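Local coordinates for protein fasciclin I (Drosophila melanogaster, PDB 1O70) that acts as a neural cell adhesion molecule, probably held at the membrane by a GPI anchor and built from repeated FAS1 domains, at residues Asn21-Lys26 with Pro53-Trp58. Residues are numbered along the deposited sequence; the frame is centred on the assembly and turned at random.
With SO4 (sulfate ion), chain D.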
loop_
_atom_site.group_PDB
_atom_site.type_symbol
_atom_site.label_atom_id
_atom_site.label_comp_id
_atom_site.label_asym_id
_atom_site.label_seq_id
_atom_site.Cartn_x
_atom_site.Cartn_y
_atom_site.Cartn_z
ATOM N N ASN A 21 -18.560 -12.419 17.149
ATOM C CA ASN A 21 -18.507 -13.760 17.723
ATOM C C ASN A 21 -17.706 -14.672 16.807
ATOM O O ASN A 21 -16.659 -15.193 17.196
ATOM C CB ASN A 21 -19.917 -14.334 17.908
ATOM C CG ASN A 21 -20.534 -13.941 19.234
ATOM O OD1 ASN A 21 -19.832 -13.781 20.235
ATOM N ND2 ASN A 21 -21.857 -13.804 19.255
ATOM N N GLY A 22 -18.195 -14.848 15.583
ATOM C CA GLY A 22 -17.505 -15.699 14.630
ATOM C C GLY A 22 -16.120 -15.210 14.240
ATOM O O GLY A 22 -15.188 -16.003 14.119
ATOM N N ALA A 23 -15.975 -13.904 14.056
ATOM C CA ALA A 23 -14.694 -13.337 13.648
ATOM C C ALA A 23 -13.550 -13.594 14.613
ATOM O O ALA A 23 -12.523 -14.147 14.231
ATOM C CB ALA A 23 -14.833 -11.836 13.408
ATOM N N LEU A 24 -13.713 -13.175 15.859
ATOM C CA LEU A 24 -12.657 -13.366 16.843
ATOM C C LEU A 24 -12.214 -14.811 17.060
ATOM O O LEU A 24 -11.016 -15.078 17.174
ATOM C CB LEU A 24 -13.058 -12.746 18.179
ATOM C CG LEU A 24 -12.517 -11.338 18.403
ATOM C CD1 LEU A 24 -12.822 -10.929 19.835
ATOM C CD2 LEU A 24 -10.999 -11.299 18.169
ATOM N N ARG A 25 -13.155 -15.749 17.123
ATOM C CA ARG A 25 -12.754 -17.131 17.333
ATOM C C ARG A 25 -11.966 -17.623 16.130
ATOM O O ARG A 25 -11.021 -18.402 16.270
ATOM C CB ARG A 25 -13.963 -18.039 17.554
ATOM C CG ARG A 25 -14.812 -18.191 16.331
ATOM C CD ARG A 25 -15.393 -19.589 16.217
ATOM N NE ARG A 25 -16.168 -19.695 14.986
ATOM C CZ ARG A 25 -15.645 -19.934 13.788
ATOM N NH1 ARG A 25 -14.337 -20.111 13.649
ATOM N NH2 ARG A 25 -16.432 -19.958 12.721
ATOM N N LYS A 26 -12.364 -17.165 14.947
ATOM C CA LYS A 26 -11.700 -17.549 13.705
ATOM C C LYS A 26 -10.286 -16.974 13.689
ATOM O O LYS A 26 -9.332 -17.658 13.300
ATOM C CB LYS A 26 -12.483 -17.022 12.505
ATOM C CG LYS A 26 -11.869 -17.368 11.164
ATOM C CD LYS A 26 -11.869 -18.868 10.935
ATOM C CE LYS A 26 -11.259 -19.222 9.589
ATOM N NZ LYS A 26 -11.368 -20.683 9.309
ATOM N N PRO A 53 -10.611 -9.970 10.641
ATOM C CA PRO A 53 -11.379 -10.135 9.404
ATOM C C PRO A 53 -12.639 -10.936 9.710
ATOM O O PRO A 53 -12.603 -11.853 10.535
ATOM C CB PRO A 53 -10.438 -10.936 8.504
ATOM C CG PRO A 53 -9.080 -10.577 9.010
ATOM C CD PRO A 53 -9.257 -10.532 10.503
ATOM N N SER A 54 -13.746 -10.595 9.055
ATOM C CA SER A 54 -14.997 -11.320 9.254
ATOM C C SER A 54 -14.781 -12.740 8.753
ATOM O O SER A 54 -13.841 -12.994 8.004
ATOM C CB SER A 54 -16.118 -10.686 8.442
ATOM O OG SER A 54 -15.863 -10.876 7.063
ATOM N N ASN A 55 -15.650 -13.664 9.154
ATOM C CA ASN A 55 -15.523 -15.050 8.715
ATOM C C ASN A 55 -15.691 -15.135 7.210
ATOM O O ASN A 55 -15.087 -15.983 6.550
ATOM C CB ASN A 55 -16.577 -15.917 9.394
ATOM C CG ASN A 55 -16.653 -15.665 10.876
ATOM O OD1 ASN A 55 -17.161 -14.631 11.321
ATOM N ND2 ASN A 55 -16.131 -16.600 11.655
ATOM N N GLU A 56 -16.523 -14.249 6.674
ATOM C CA GLU A 56 -16.779 -14.205 5.247
ATOM C C GLU A 56 -15.514 -13.723 4.543
ATOM O O GLU A 56 -15.256 -14.074 3.391
ATOM C CB GLU A 56 -17.936 -13.252 4.958
ATOM C CG GLU A 56 -18.414 -13.266 3.517
ATOM C CD GLU A 56 -19.574 -12.309 3.284
ATOM O OE1 GLU A 56 -20.589 -12.398 4.024
ATOM O OE2 GLU A 56 -19.472 -11.475 2.347
ATOM N N ALA A 57 -14.724 -12.923 5.253
ATOM C CA ALA A 57 -13.480 -12.397 4.717
ATOM C C ALA A 57 -12.404 -13.475 4.704
ATOM O O ALA A 57 -11.541 -13.493 3.832
ATOM C CB ALA A 57 -13.016 -11.211 5.553
ATOM N N TRP A 58 -12.445 -14.375 5.676
ATOM C CA TRP A 58 -11.452 -15.430 5.731
ATOM C C TRP A 58 -11.731 -16.539 4.727
ATOM O O TRP A 58 -10.878 -17.382 4.481
ATOM C CB TRP A 58 -11.398 -16.030 7.124
ATOM C CG TRP A 58 -10.541 -15.279 8.069
ATOM C CD1 TRP A 58 -10.948 -14.559 9.151
ATOM C CD2 TRP A 58 -9.112 -15.238 8.074
ATOM N NE1 TRP A 58 -9.860 -14.079 9.837
ATOM C CE2 TRP A 58 -8.717 -14.482 9.196
ATOM C CE3 TRP A 58 -8.121 -15.762 7.230
ATOM C CZ2 TRP A 58 -7.375 -14.255 9.516
ATOM C CZ3 TRP A 58 -6.783 -15.532 7.545
ATOM C CH2 TRP A 58 -6.424 -14.782 8.679
HETATM S S SO4 D . -15.285 -21.000 9.879
HETATM O O1 SO4 D . -15.395 -19.530 9.997
HETATM O O2 SO4 D . -16.619 -21.587 9.663
HETATM O O3 SO4 D . -14.398 -21.332 8.749
HETATM O O4 SO4 D . -14.703 -21.552 11.122
HETATM O O HOH W 1 -10.733 -12.826 12.090
#
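Ala23 on the first turn of helix 21-33 passes closest to Ser54, where strand 48-53 gives way to helix 55-60, CA to CA 4.8 Å. This is packing within the third FAS1 domain of fasciclin I, joining helix 21-33 to the exit of a strand in its mixed sheet. Asn55 wedges as a knob into the hole formed by Gly22, Ala23, Arg25 and Lys26, ND2 over one face of the Arg25 guanidinium. With CG anti to the carbonyl carbon (chi1 -47°), the amide of Asn55 reaches the helix, where Asn55 ND2 gives Gly22 O a weak hydrogen bond of 2.7 Å, bent to 146°. Gly22 O, already taking the helical bond from Lys26 N, thus has two donors. On the sheet side, Ala23 CB rests on Pro53 O and Ile149. Lys26 slants across Trp58, its CG 3.6 Å from Trp58 CD1. In a sulfate, likely a crystallisation additive, O1 bonds to Arg25 NH2 and weakly to Asn55 ND2, O4 weakly to Arg25 NH1 and NH2, O3 to Lys26 NZ; it probably offsets some of their positive charge. Ser54 OG caps the second helix at Ala57 N. One water donates to Ala23 O and Pro53 O while accepting from Trp58 NE1 at 2.7 Å, in the indole plane.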